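Long-range contacts in FixG-related protein (Vibrio parahaemolyticus, PDB 2R39), which is of unknown function but forms the C-terminal immunoglobulin-like part of a membrane protein probably involved in electron transport and 4Fe-4S cluster binding: residues A[9-14]-A[106-111]; A[34-39]-A[74-79]; A[47-52]-A[97-102]; A[93-98]-A[110-115]. One frame throughout, in Å; residues are numbered along the deposited sequence.

In the fold
From the N terminus, 9-14 leads into strand 11-17 of one sheet, and contact 1 joins it to 106-111 on the last strand, closing a loop that spans most of the domain. Contact 2, nested inside that loop, pairs 34-39 with 74-79 at the centre of the same sheet. Contact 3, also nested within contact 1, pairs 47-52 with 97-102 in the opposing sheet; contacts 2 and 3 cross along the chain, because the chain passes between the two sheets. Contact 4 pairs 93-98 with 110-115 in the terminal hairpin, sharing 97-98 with contact 3 and 110-111 with contact 1. Contacts 2, 3 and 4 thus build the two sheets, while contact 1 packs one against the other.

Contact 1: residues A[9-14]-A[106-111]; sequences DPAGMS and FTIEVE
Phe-106 and Pro-10 meet tip to tip, the phenylalanine as the first residue of its strand and the proline just before the other; the two strands run nearly parallel, with axes 7.4 Å from each other at closest approach. The bond from CA to CB of Phe-106 points toward 9-14, and CG stands anti to N (chi1 178°), beside the carbonyl carbon. CB already lies beside Pro-10 CG, at 4.0 Å, and ring atom CG comes closer to the same proline carbon, at 3.6 Å. Pro-10 CD then sits over the ring centre, 3.7 Å from the centroid and 3° off the normal, a well-centred CH-pi contact. Farther out, CE2 approaches the carbonyl oxygen of Ala-11. The far end of the ring belongs to Asp-9: CZ touches Asp-9 CG at 3.5 Å, and the carboxylate crosses it with its plane turned 53° from that of the ring.

Next along the strand, Ile-108 reaches over with CD1 alone. That methyl lies against the backbone at Gly-12 C, 3.5 Å away, and also meets the CB atoms of Ala-11 and Met-13. The selenomethionine Met-13 bends at chi3, bringing CE to within 3.8 Å of Val-110 CG2, while its SE-bearing chain also packs on Leu-37, Leu-51 and Leu-99. The backbones exchange no hydrogen bonds; each strand instead pairs within its own sheet, 9-14 with 31-41 and 106-111 with 92-101. Apolar side-chain packing between the outermost strands of two facing sheets is the arrangement of an immunoglobulin-like beta-sandwich along one of its sides.

Contact 2: residues A[34-39]-A[74-79]; sequences TYTLKV and VLNLPM
Leu-37 and Leu-77 face each other at the middle of an antiparallel pair, 34-39 with 74-79, that forms the centre of one sheet of the immunoglobulin-like beta-sandwich. Six backbone hydrogen bonds hold it, two at each of the hydrogen-bonded pairs Tyr-35/Met-79, Leu-37/Leu-77 and Val-39/Leu-75. The shortest runs from Leu-77 N to Leu-37 O, at 2.7 Å. Its reciprocal bond comes in differently, with Leu-37 N lying 46° out of the carbonyl plane of Leu-77 O. Weaker CA-H...O contacts lie between these pairs, such as Thr-36 CA to Leu-77 O at 3.4 Å.

The outer face carries Thr-36, Lys-38, Asn-76 and Pro-78. On it the methyl CG2 of Thr-36 abuts the amide end of Asn-76, 3.4 Å from ND2.

Apolar contacts gather on the face carrying Tyr-35, Leu-37, Val-39, Leu-75, Leu-77 and Met-79, which looks into the sandwich. There Leu-77 CD1 touches Val-39 CG2 at 4.2 Å, and Leu-37 also packs on Leu-51 and Phe-97 of the other sheet. Tyr-35 spans the same interior: its ring stands edge-to-face with Phe-97, and its OH is hydrogen-bonded to Arg-113 O. On this inward face too, the selenomethionine Met-79 holds CG between its own N and carbonyl carbon (chi1 62°), beside Tyr-35 CB; from there the chain carries SE to 3.9 Å from Leu-37 CG.

Contact 3: residues A[47-52]-A[97-102]; sequences QEYNLD and FILTDK
Tyr-49 is met over one face by Leu-99 and at its edge by Asp-101, both of the neighbouring antiparallel strand. Leu-99 CD1 lies 3.9 Å above the ring plane, offset toward the rim, while CD2 touches Tyr-49 CD1 at 3.6 Å. At the edge Asp-101 OD2 comes within 3.1 Å of CE1, with the carboxylate plane turned 70° from the ring. A water bridges Tyr-49 OH and Asp-101 OD2, donating to OD2, 2.6 Å away.

These are the two middle strands of the second sheet of the immunoglobulin-like sandwich, and Tyr-49 and Leu-99 face Val-39 of the other sheet. Four backbone hydrogen bonds pair Asn-50 with Thr-100 and Asp-52 with Ile-98; the one from Thr-100 N to Asn-50 O, at 2.8 Å, is almost straight (173°). Waters continue the join: one accepts from Lys-102 N at 2.6 Å and donates to both Glu-48 O and Thr-100 O. Another lies among Asp-52 OD2, Ile-98 O and Thr-100 OG1, its protons shared between them.

Asp-101 CG stands anti to the backbone N (chi1 174°). The single hydroxyl of Ser-103 lies between Asp-101 OD1 and Gln-47 OE1, which share its proton, and Thr-43 holds the amide nitrogen of that glutamine. At OD2, Asn-104 ND2 and the water both donate, which would probably help stabilise a negative charge on buried Asp-101 where the strand enters its turn.

Contact 4: residues A[93-98]-A[110-115]; sequences TTIQFI and VESRFI
Thr-94 OG1 lies over one face of the Arg-113 guanidinium, 3.8 Å above the plane and offset toward the rim; at the edge, in plane, is Glu-111 CG. Thr-94 and Arg-113 run side by side, pointing the same way; Thr-94 CG2 also reaches Glu-111 CD, at 3.6 Å. The Phe-97 ring turns its edge to Ser-112, where CE2 meets CB at 3.8 Å. A water lies in plane at the edge of the Phe-114 ring.

Six backbone hydrogen bonds join the strands of this terminal hairpin, centred on Thr-93/Phe-114, Ile-95/Ser-112 and Phe-97/Val-110. The link from Ile-95 N to Ser-112 O is the longest at 3.2 Å, and that oxygen also accepts from Arg-113 NH1, the two donors arriving from opposite faces of its carbonyl plane. Ile-95 holds CG1 between its backbone N and carbonyl carbon (chi1 58°), which lays this atom against the chain of 110-115, 3.6 Å from Arg-113 N. Its CG2 meets Phe-114 CB, on the face that turns inward to Tyr-35 and Leu-56.

On the opposite face, Arg-113 NH1 forms a salt bridge with Glu-111 OE2 at 2.8 Å, approaching from the anti side of the carboxylate, while a water ties Glu-111 OE1 to Gln-96 NE2. Because NH1 donates both to the carboxylate and to Ser-112 O, near the guanidinium plane in each case, rotation of the head group is probably restricted; its positive charge would probably polarise that carbonyl and partly offset the charge of Glu-111.

Contact 1: residues A[9-14]-A[106-111]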
loop_
_atom_site.group_PDB
_atom_site.type_symbol
_atom_site.label_atom_id
_atom_site.label_comp_id
_atom_site.label_asym_id
_atom_site.label_seq_id
_atom_site.Cartn_x
_atom_site.Cartn_y
_atom_site.Cartn_z
ATOM N N ASP A 9 13.313 12.063 7.968
ATOM C CA ASP A 9 13.109 11.188 6.817
ATOM C C ASP A 9 12.922 12.003 5.552
ATOM O O ASP A 9 12.267 13.055 5.597
ATOM C CB ASP A 9 11.874 10.320 7.024
ATOM C CG ASP A 9 12.059 9.266 8.101
ATOM O OD1 ASP A 9 13.202 9.027 8.557
ATOM O OD2 ASP A 9 11.039 8.670 8.480
ATOM N N PRO A 10 13.514 11.536 4.424
ATOM C CA PRO A 10 13.342 12.190 3.120
ATOM C C PRO A 10 11.940 12.017 2.540
ATOM O O PRO A 10 11.526 12.779 1.667
ATOM C CB PRO A 10 14.380 11.488 2.234
ATOM C CG PRO A 10 14.579 10.160 2.856
ATOM C CD PRO A 10 14.434 10.385 4.340
ATOM N N ALA A 11 11.218 11.021 3.033
ATOM C CA ALA A 11 9.869 10.740 2.567
ATOM C C ALA A 11 9.015 10.338 3.741
ATOM O O ALA A 11 9.537 9.947 4.789
ATOM C CB ALA A 11 9.876 9.611 1.513
ATOM N N GLY A 12 7.705 10.412 3.554
ATOM C CA GLY A 12 6.765 9.900 4.551
ATOM C C GLY A 12 5.693 9.085 3.859
ATOM O O GLY A 12 5.394 9.310 2.691
HETATM N N MSE A 13 5.137 8.114 4.570
HETATM C CA MSE A 13 3.959 7.429 4.096
HETATM C C MSE A 13 3.113 7.021 5.275
HETATM O O MSE A 13 3.627 6.561 6.278
HETATM C CB MSE A 13 4.305 6.187 3.261
HETATM C CG MSE A 13 3.055 5.433 2.797
HETATM SE SE MSE A 13 3.400 3.932 1.618
HETATM C CE MSE A 13 4.421 2.813 2.875
ATOM N N SER A 14 1.814 7.193 5.131
ATOM C CA SER A 14 0.871 6.625 6.071
ATOM C C SER A 14 -0.183 5.877 5.280
ATOM O O SER A 14 -0.285 6.018 4.056
ATOM C CB SER A 14 0.273 7.695 7.006
ATOM O OG SER A 14 -0.410 8.688 6.278
ATOM N N PHE A 106 16.208 4.564 0.758
ATOM C CA PHE A 106 15.323 4.757 1.894
ATOM C C PHE A 106 14.041 3.959 1.664
ATOM O O PHE A 106 13.503 3.926 0.553
ATOM C CB PHE A 106 15.018 6.260 2.060
ATOM C CG PHE A 106 14.063 6.582 3.183
ATOM C CD1 PHE A 106 14.465 6.476 4.516
ATOM C CD2 PHE A 106 12.774 7.024 2.906
ATOM C CE1 PHE A 106 13.575 6.775 5.568
ATOM C CE2 PHE A 106 11.886 7.330 3.935
ATOM C CZ PHE A 106 12.285 7.197 5.276
ATOM N N THR A 107 13.572 3.275 2.705
ATOM C CA THR A 107 12.255 2.644 2.633
ATOM C C THR A 107 11.454 3.063 3.854
ATOM O O THR A 107 12.027 3.368 4.896
ATOM C CB THR A 107 12.333 1.101 2.566
ATOM O OG1 THR A 107 12.899 0.607 3.787
ATOM C CG2 THR A 107 13.186 0.639 1.396
ATOM N N ILE A 108 10.137 3.126 3.705
ATOM C CA ILE A 108 9.248 3.239 4.854
ATOM C C ILE A 108 8.362 2.021 4.783
ATOM O O ILE A 108 7.866 1.689 3.715
ATOM C CB ILE A 108 8.293 4.454 4.780
ATOM C CG1 ILE A 108 9.037 5.735 4.449
ATOM C CG2 ILE A 108 7.505 4.621 6.107
ATOM C CD1 ILE A 108 8.197 6.679 3.685
ATOM N N GLU A 109 8.148 1.379 5.924
ATOM C CA GLU A 109 7.234 0.249 6.021
ATOM C C GLU A 109 6.104 0.675 6.922
ATOM O O GLU A 109 6.339 1.246 7.990
ATOM C CB GLU A 109 7.916 -0.985 6.622
ATOM C CG GLU A 109 9.075 -1.560 5.797
ATOM C CD GLU A 109 10.336 -0.731 5.911
ATOM O OE1 GLU A 109 10.578 -0.130 6.987
ATOM O OE2 GLU A 109 11.096 -0.667 4.925
ATOM N N VAL A 110 4.877 0.395 6.499
ATOM C CA VAL A 110 3.710 0.661 7.340
ATOM C C VAL A 110 2.892 -0.622 7.409
ATOM O O VAL A 110 2.469 -1.164 6.375
ATOM C CB VAL A 110 2.849 1.839 6.781
ATOM C CG1 VAL A 110 1.695 2.164 7.734
ATOM C CG2 VAL A 110 3.713 3.096 6.580
ATOM N N GLU A 111 2.663 -1.105 8.619
ATOM C CA GLU A 111 1.938 -2.335 8.784
ATOM C C GLU A 111 0.452 -2.094 8.624
ATOM O O GLU A 111 -0.047 -1.072 9.057
ATOM C CB GLU A 111 2.221 -2.915 10.158
ATOM C CG GLU A 111 1.667 -4.293 10.305
ATOM C CD GLU A 111 2.039 -4.922 11.614
ATOM O OE1 GLU A 111 3.248 -5.184 11.842
ATOM O OE2 GLU A 111 1.123 -5.178 12.405
#

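Contact 2: residues A[34-39]-A[74-79]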
loop_
_atom_site.group_PDB
_atom_site.type_symbol
_atom_site.label_atom_id
_atom_site.label_comp_id
_atom_site.label_asym_id
_atom_site.label_seq_id
_atom_site.Cartn_x
_atom_site.Cartn_y
_atom_site.Cartn_z
ATOM N N THR A 34 -9.797 -2.394 0.447
ATOM C CA THR A 34 -9.398 -1.062 -0.031
ATOM C C THR A 34 -8.587 -0.271 1.001
ATOM O O THR A 34 -8.785 -0.404 2.220
ATOM C CB THR A 34 -10.598 -0.206 -0.476
ATOM O OG1 THR A 34 -11.507 -0.049 0.621
ATOM C CG2 THR A 34 -11.318 -0.836 -1.668
ATOM N N TYR A 35 -7.687 0.562 0.477
ATOM C CA TYR A 35 -6.722 1.336 1.250
ATOM C C TYR A 35 -6.529 2.715 0.632
ATOM O O TYR A 35 -6.753 2.901 -0.568
ATOM C CB TYR A 35 -5.351 0.642 1.252
ATOM C CG TYR A 35 -5.382 -0.806 1.686
ATOM C CD1 TYR A 35 -5.191 -1.157 3.018
ATOM C CD2 TYR A 35 -5.613 -1.829 0.758
ATOM C CE1 TYR A 35 -5.221 -2.509 3.423
ATOM C CE2 TYR A 35 -5.655 -3.167 1.152
ATOM C CZ TYR A 35 -5.458 -3.498 2.481
ATOM O OH TYR A 35 -5.484 -4.821 2.861
ATOM N N THR A 36 -6.082 3.667 1.447
ATOM C CA THR A 36 -5.525 4.914 0.924
ATOM C C THR A 36 -4.121 5.129 1.478
ATOM O O THR A 36 -3.915 5.157 2.699
ATOM C CB THR A 36 -6.429 6.114 1.241
ATOM O OG1 THR A 36 -7.741 5.847 0.737
ATOM C CG2 THR A 36 -5.893 7.389 0.586
ATOM N N LEU A 37 -3.153 5.240 0.575
ATOM C CA LEU A 37 -1.790 5.596 0.956
ATOM C C LEU A 37 -1.614 7.115 0.903
ATOM O O LEU A 37 -2.031 7.744 -0.052
ATOM C CB LEU A 37 -0.762 4.918 0.036
ATOM C CG LEU A 37 -0.834 3.410 -0.239
ATOM C CD1 LEU A 37 0.419 2.929 -1.006
ATOM C CD2 LEU A 37 -1.014 2.599 1.004
ATOM N N LYS A 38 -1.012 7.692 1.939
ATOM C CA LYS A 38 -0.605 9.099 1.923
ATOM C C LYS A 38 0.915 9.159 1.863
ATOM O O LYS A 38 1.595 8.605 2.722
ATOM C CB LYS A 38 -1.113 9.819 3.174
ATOM C CG LYS A 38 -0.682 11.288 3.286
ATOM C CD LYS A 38 -1.217 11.954 4.563
ATOM C CE LYS A 38 -2.727 12.176 4.497
ATOM N NZ LYS A 38 -3.299 12.887 5.698
ATOM N N VAL A 39 1.443 9.817 0.840
ATOM C CA VAL A 39 2.879 9.859 0.621
ATOM C C VAL A 39 3.356 11.306 0.586
ATOM O O VAL A 39 2.744 12.152 -0.052
ATOM C CB VAL A 39 3.265 9.140 -0.707
ATOM C CG1 VAL A 39 4.716 9.407 -1.075
ATOM C CG2 VAL A 39 2.994 7.633 -0.624
ATOM N N VAL A 74 2.232 16.404 -1.163
ATOM C CA VAL A 74 1.518 15.344 -0.460
ATOM C C VAL A 74 0.555 14.689 -1.452
ATOM O O VAL A 74 -0.298 15.366 -2.033
ATOM C CB VAL A 74 0.746 15.889 0.772
ATOM C CG1 VAL A 74 -0.012 14.783 1.477
ATOM C CG2 VAL A 74 1.691 16.561 1.737
ATOM N N LEU A 75 0.721 13.382 -1.660
ATOM C CA LEU A 75 -0.144 12.621 -2.558
ATOM C C LEU A 75 -1.097 11.699 -1.793
ATOM O O LEU A 75 -0.742 11.113 -0.772
ATOM C CB LEU A 75 0.687 11.787 -3.544
ATOM C CG LEU A 75 1.511 12.462 -4.643
ATOM C CD1 LEU A 75 2.288 11.398 -5.423
ATOM C CD2 LEU A 75 0.628 13.252 -5.584
ATOM N N ASN A 76 -2.301 11.559 -2.326
ATOM C CA ASN A 76 -3.326 10.730 -1.732
ATOM C C ASN A 76 -3.686 9.618 -2.705
ATOM O O ASN A 76 -4.179 9.893 -3.806
ATOM C CB ASN A 76 -4.549 11.580 -1.421
ATOM C CG ASN A 76 -5.492 10.900 -0.476
ATOM O OD1 ASN A 76 -6.627 10.568 -0.837
ATOM N ND2 ASN A 76 -5.038 10.690 0.752
ATOM N N LEU A 77 -3.431 8.372 -2.308
ATOM C CA LEU A 77 -3.474 7.259 -3.251
ATOM C C LEU A 77 -4.427 6.131 -2.870
ATOM O O LEU A 77 -4.032 5.180 -2.174
ATOM C CB LEU A 77 -2.060 6.710 -3.502
ATOM C CG LEU A 77 -0.940 7.704 -3.835
ATOM C CD1 LEU A 77 0.409 7.036 -3.842
ATOM C CD2 LEU A 77 -1.195 8.433 -5.172
ATOM N N PRO A 78 -5.689 6.225 -3.334
ATOM C CA PRO A 78 -6.668 5.161 -3.177
ATOM C C PRO A 78 -6.263 3.930 -3.990
ATOM O O PRO A 78 -5.795 4.057 -5.123
ATOM C CB PRO A 78 -7.952 5.780 -3.748
ATOM C CG PRO A 78 -7.490 6.818 -4.671
ATOM C CD PRO A 78 -6.251 7.375 -4.068
HETATM N N MSE A 79 -6.440 2.750 -3.412
HETATM C CA MSE A 79 -6.056 1.515 -4.086
HETATM C C MSE A 79 -6.793 0.340 -3.470
HETATM O O MSE A 79 -7.477 0.483 -2.454
HETATM C CB MSE A 79 -4.553 1.287 -3.927
HETATM C CG MSE A 79 -4.129 1.110 -2.456
HETATM SE SE MSE A 79 -2.329 0.461 -2.346
HETATM C CE MSE A 79 -2.581 -1.305 -3.158
#

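Contact 3: residues A[47-52]-A[97-102]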
loop_
_atom_site.group_PDB
_atom_site.type_symbol
_atom_site.label_atom_id
_atom_site.label_comp_id
_atom_site.label_asym_id
_atom_site.label_seq_id
_atom_site.Cartn_x
_atom_site.Cartn_y
_atom_site.Cartn_z
ATOM N N GLN A 47 11.245 13.322 -6.454
ATOM C CA GLN A 47 11.676 11.965 -6.139
ATOM C C GLN A 47 10.754 10.919 -6.788
ATOM O O GLN A 47 9.615 11.231 -7.127
ATOM C CB GLN A 47 11.743 11.767 -4.611
ATOM C CG GLN A 47 12.573 12.835 -3.839
ATOM C CD GLN A 47 14.071 12.770 -4.103
ATOM O OE1 GLN A 47 14.576 11.812 -4.692
ATOM N NE2 GLN A 47 14.795 13.810 -3.668
ATOM N N GLU A 48 11.255 9.689 -6.955
ATOM C CA GLU A 48 10.468 8.560 -7.490
ATOM C C GLU A 48 10.405 7.463 -6.456
ATOM O O GLU A 48 11.431 7.055 -5.917
ATOM C CB GLU A 48 11.037 7.976 -8.814
ATOM C CG GLU A 48 10.304 6.654 -9.271
ATOM C CD GLU A 48 10.855 5.969 -10.546
ATOM O OE1 GLU A 48 10.907 6.632 -11.591
ATOM O OE2 GLU A 48 11.198 4.750 -10.494
ATOM N N TYR A 49 9.200 6.978 -6.191
ATOM C CA TYR A 49 8.988 5.918 -5.197
ATOM C C TYR A 49 8.336 4.686 -5.851
ATOM O O TYR A 49 7.573 4.826 -6.802
ATOM C CB TYR A 49 8.133 6.427 -4.017
ATOM C CG TYR A 49 8.600 7.751 -3.413
ATOM C CD1 TYR A 49 9.856 7.876 -2.831
ATOM C CD2 TYR A 49 7.777 8.875 -3.416
ATOM C CE1 TYR A 49 10.284 9.095 -2.266
ATOM C CE2 TYR A 49 8.196 10.093 -2.842
ATOM C CZ TYR A 49 9.453 10.194 -2.275
ATOM O OH TYR A 49 9.884 11.399 -1.725
ATOM N N ASN A 50 8.674 3.492 -5.370
ATOM C CA ASN A 50 7.907 2.294 -5.697
ATOM C C ASN A 50 7.081 1.966 -4.456
ATOM O O ASN A 50 7.546 2.160 -3.317
ATOM C CB ASN A 50 8.796 1.081 -5.974
ATOM C CG ASN A 50 9.401 1.044 -7.399
ATOM O OD1 ASN A 50 8.923 1.661 -8.356
ATOM N ND2 ASN A 50 10.456 0.243 -7.532
ATOM N N LEU A 51 5.891 1.423 -4.687
ATOM C CA LEU A 51 4.983 1.024 -3.621
ATOM C C LEU A 51 4.724 -0.450 -3.790
ATOM O O LEU A 51 4.486 -0.931 -4.905
ATOM C CB LEU A 51 3.678 1.815 -3.663
ATOM C CG LEU A 51 3.819 3.346 -3.738
ATOM C CD1 LEU A 51 2.517 3.954 -4.171
ATOM C CD2 LEU A 51 4.295 3.978 -2.403
ATOM N N ASP A 52 4.783 -1.160 -2.673
ATOM C CA ASP A 52 4.684 -2.623 -2.644
ATOM C C ASP A 52 3.932 -3.072 -1.419
ATOM O O ASP A 52 3.661 -2.272 -0.550
ATOM C CB ASP A 52 6.093 -3.228 -2.616
ATOM C CG ASP A 52 6.728 -3.221 -3.973
ATOM O OD1 ASP A 52 6.290 -4.047 -4.819
ATOM O OD2 ASP A 52 7.641 -2.381 -4.196
ATOM N N PHE A 97 2.774 -2.306 3.834
ATOM C CA PHE A 97 3.016 -1.515 2.651
ATOM C C PHE A 97 4.411 -0.905 2.738
ATOM O O PHE A 97 4.881 -0.498 3.830
ATOM C CB PHE A 97 1.960 -0.440 2.523
ATOM C CG PHE A 97 0.597 -0.982 2.180
ATOM C CD1 PHE A 97 0.285 -1.327 0.874
ATOM C CD2 PHE A 97 -0.374 -1.130 3.169
ATOM C CE1 PHE A 97 -0.976 -1.820 0.546
ATOM C CE2 PHE A 97 -1.636 -1.621 2.849
ATOM C CZ PHE A 97 -1.930 -1.969 1.535
ATOM N N ILE A 98 5.096 -0.878 1.600
ATOM C CA ILE A 98 6.475 -0.472 1.608
ATOM C C ILE A 98 6.659 0.597 0.563
ATOM O O ILE A 98 6.291 0.398 -0.600
ATOM C CB ILE A 98 7.398 -1.682 1.391
ATOM C CG1 ILE A 98 7.183 -2.698 2.539
ATOM C CG2 ILE A 98 8.887 -1.236 1.277
ATOM C CD1 ILE A 98 7.408 -4.125 2.129
ATOM N N LEU A 99 7.187 1.741 0.992
ATOM C CA LEU A 99 7.577 2.776 0.046
ATOM C C LEU A 99 9.091 2.654 -0.136
ATOM O O LEU A 99 9.843 2.661 0.837
ATOM C CB LEU A 99 7.188 4.178 0.567
ATOM C CG LEU A 99 7.664 5.339 -0.322
ATOM C CD1 LEU A 99 6.737 6.532 -0.196
ATOM C CD2 LEU A 99 9.090 5.740 0.008
ATOM N N THR A 100 9.523 2.506 -1.374
ATOM C CA THR A 100 10.936 2.442 -1.686
ATOM C C THR A 100 11.332 3.687 -2.476
ATOM O O THR A 100 10.782 3.941 -3.541
ATOM C CB THR A 100 11.267 1.177 -2.504
ATOM O OG1 THR A 100 10.890 0.022 -1.742
ATOM C CG2 THR A 100 12.776 1.108 -2.815
ATOM N N ASP A 101 12.264 4.453 -1.910
ATOM C CA ASP A 101 12.877 5.629 -2.546
ATOM C C ASP A 101 14.318 5.222 -2.756
ATOM O O ASP A 101 15.160 5.453 -1.874
ATOM C CB ASP A 101 12.808 6.826 -1.576
ATOM C CG ASP A 101 13.556 8.085 -2.075
ATOM O OD1 ASP A 101 14.386 8.038 -3.003
ATOM O OD2 ASP A 101 13.311 9.152 -1.481
ATOM N N LYS A 102 14.594 4.573 -3.885
ATOM C CA LYS A 102 15.961 4.147 -4.230
ATOM C C LYS A 102 17.021 5.259 -4.201
ATOM O O LYS A 102 18.133 5.033 -3.728
ATOM C CB LYS A 102 15.996 3.453 -5.602
ATOM C CG LYS A 102 15.691 4.345 -6.798
ATOM C CD LYS A 102 15.559 3.505 -8.080
ATOM C CE LYS A 102 16.873 3.444 -8.868
ATOM N NZ LYS A 102 17.006 2.168 -9.645
HETATM O O HOH W 1 13.753 9.421 -5.843
HETATM O O HOH W 2 12.671 4.647 -5.673
HETATM O O HOH W 3 12.166 11.387 -0.818
HETATM O O HOH W 4 8.396 -0.623 -2.301
#

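Contact 4: residues A[93-98]-A[110-115]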
loop_
_atom_site.group_PDB
_atom_site.type_symbol
_atom_site.label_atom_id
_atom_site.label_comp_id
_atom_site.label_asym_id
_atom_site.label_seq_id
_atom_site.Cartn_x
_atom_site.Cartn_y
_atom_site.Cartn_z
ATOM N N THR A 93 -4.743 -11.456 7.703
ATOM C CA THR A 93 -3.346 -11.492 7.343
ATOM C C THR A 93 -2.657 -10.161 7.687
ATOM O O THR A 93 -3.134 -9.076 7.291
ATOM C CB THR A 93 -3.197 -11.802 5.842
ATOM O OG1 THR A 93 -3.957 -12.981 5.522
ATOM C CG2 THR A 93 -1.746 -12.043 5.462
ATOM N N THR A 94 -1.529 -10.245 8.403
ATOM C CA THR A 94 -0.657 -9.080 8.589
ATOM C C THR A 94 0.113 -8.789 7.326
ATOM O O THR A 94 0.722 -9.692 6.740
ATOM C CB THR A 94 0.345 -9.283 9.760
ATOM O OG1 THR A 94 -0.408 -9.457 10.947
ATOM C CG2 THR A 94 1.223 -8.026 9.952
ATOM N N ILE A 95 0.054 -7.529 6.880
ATOM C CA ILE A 95 0.760 -7.109 5.689
ATOM C C ILE A 95 1.533 -5.842 6.028
ATOM O O ILE A 95 1.281 -5.223 7.062
ATOM C CB ILE A 95 -0.221 -6.867 4.482
ATOM C CG1 ILE A 95 -1.273 -5.795 4.842
ATOM C CG2 ILE A 95 -0.943 -8.215 4.077
ATOM C CD1 ILE A 95 -2.120 -5.237 3.644
ATOM N N GLN A 96 2.463 -5.464 5.159
ATOM C CA GLN A 96 3.136 -4.186 5.266
ATOM C C GLN A 96 3.126 -3.586 3.901
ATOM O O GLN A 96 3.458 -4.275 2.922
ATOM C CB GLN A 96 4.610 -4.380 5.572
ATOM C CG GLN A 96 4.994 -4.460 7.008
ATOM C CD GLN A 96 6.492 -4.573 7.097
ATOM O OE1 GLN A 96 7.149 -4.949 6.109
ATOM N NE2 GLN A 96 7.046 -4.218 8.237
ATOM N N PHE A 97 2.774 -2.306 3.834
ATOM C CA PHE A 97 3.016 -1.515 2.651
ATOM C C PHE A 97 4.411 -0.905 2.738
ATOM O O PHE A 97 4.881 -0.498 3.830
ATOM C CB PHE A 97 1.960 -0.440 2.523
ATOM C CG PHE A 97 0.597 -0.982 2.180
ATOM C CD1 PHE A 97 0.285 -1.327 0.874
ATOM C CD2 PHE A 97 -0.374 -1.130 3.169
ATOM C CE1 PHE A 97 -0.976 -1.820 0.546
ATOM C CE2 PHE A 97 -1.636 -1.621 2.849
ATOM C CZ PHE A 97 -1.930 -1.969 1.535
ATOM N N ILE A 98 5.096 -0.878 1.600
ATOM C CA ILE A 98 6.475 -0.472 1.608
ATOM C C ILE A 98 6.659 0.597 0.563
ATOM O O ILE A 98 6.291 0.398 -0.600
ATOM C CB ILE A 98 7.398 -1.682 1.391
ATOM C CG1 ILE A 98 7.183 -2.698 2.539
ATOM C CG2 ILE A 98 8.887 -1.236 1.277
ATOM C CD1 ILE A 98 7.408 -4.125 2.129
ATOM N N VAL A 110 4.877 0.395 6.499
ATOM C CA VAL A 110 3.710 0.661 7.340
ATOM C C VAL A 110 2.892 -0.622 7.409
ATOM O O VAL A 110 2.469 -1.164 6.375
ATOM C CB VAL A 110 2.849 1.839 6.781
ATOM C CG1 VAL A 110 1.695 2.164 7.734
ATOM C CG2 VAL A 110 3.713 3.096 6.580
ATOM N N GLU A 111 2.663 -1.105 8.619
ATOM C CA GLU A 111 1.938 -2.335 8.784
ATOM C C GLU A 111 0.452 -2.094 8.624
ATOM O O GLU A 111 -0.047 -1.072 9.057
ATOM C CB GLU A 111 2.221 -2.915 10.158
ATOM C CG GLU A 111 1.667 -4.293 10.305
ATOM C CD GLU A 111 2.039 -4.922 11.614
ATOM O OE1 GLU A 111 3.248 -5.184 11.842
ATOM O OE2 GLU A 111 1.123 -5.178 12.405
ATOM N N SER A 112 -0.261 -3.055 8.029
ATOM C CA SER A 112 -1.710 -2.954 7.902
ATOM C C SER A 112 -2.289 -4.371 7.938
ATOM O O SER A 112 -1.631 -5.298 8.395
ATOM C CB SER A 112 -2.059 -2.226 6.590
ATOM O OG SER A 112 -3.458 -2.041 6.450
ATOM N N ARG A 113 -3.500 -4.551 7.428
ATOM C CA ARG A 113 -4.145 -5.865 7.518
ATOM C C ARG A 113 -4.825 -6.210 6.212
ATOM O O ARG A 113 -5.295 -5.315 5.542
ATOM C CB ARG A 113 -5.207 -5.850 8.619
ATOM C CG ARG A 113 -4.680 -5.609 10.058
ATOM C CD ARG A 113 -3.901 -6.803 10.610
ATOM N NE ARG A 113 -3.467 -6.560 11.990
ATOM C CZ ARG A 113 -2.289 -6.068 12.332
ATOM N NH1 ARG A 113 -1.410 -5.733 11.389
ATOM N NH2 ARG A 113 -2.024 -5.857 13.615
ATOM N N PHE A 114 -4.861 -7.499 5.854
ATOM C CA PHE A 114 -5.766 -7.960 4.799
ATOM C C PHE A 114 -6.735 -8.913 5.470
ATOM O O PHE A 114 -6.314 -9.886 6.110
ATOM C CB PHE A 114 -5.061 -8.673 3.625
ATOM C CG PHE A 114 -6.012 -8.988 2.472
ATOM C CD1 PHE A 114 -6.205 -8.073 1.440
ATOM C CD2 PHE A 114 -6.777 -10.162 2.469
ATOM C CE1 PHE A 114 -7.113 -8.345 0.400
ATOM C CE2 PHE A 114 -7.677 -10.431 1.434
ATOM C CZ PHE A 114 -7.850 -9.525 0.418
ATOM N N ILE A 115 -8.024 -8.631 5.324
ATOM C CA ILE A 115 -9.059 -9.346 6.066
ATOM C C ILE A 115 -10.147 -9.840 5.116
ATOM O O ILE A 115 -10.673 -9.073 4.296
ATOM C CB ILE A 115 -9.632 -8.472 7.225
ATOM C CG1 ILE A 115 -8.484 -7.916 8.089
ATOM C CG2 ILE A 115 -10.631 -9.269 8.117
ATOM C CD1 ILE A 115 -8.930 -6.919 9.163
HETATM O O HOH W 5 -6.389 -12.899 5.275
HETATM O O HOH W 6 5.444 -4.238 11.031
#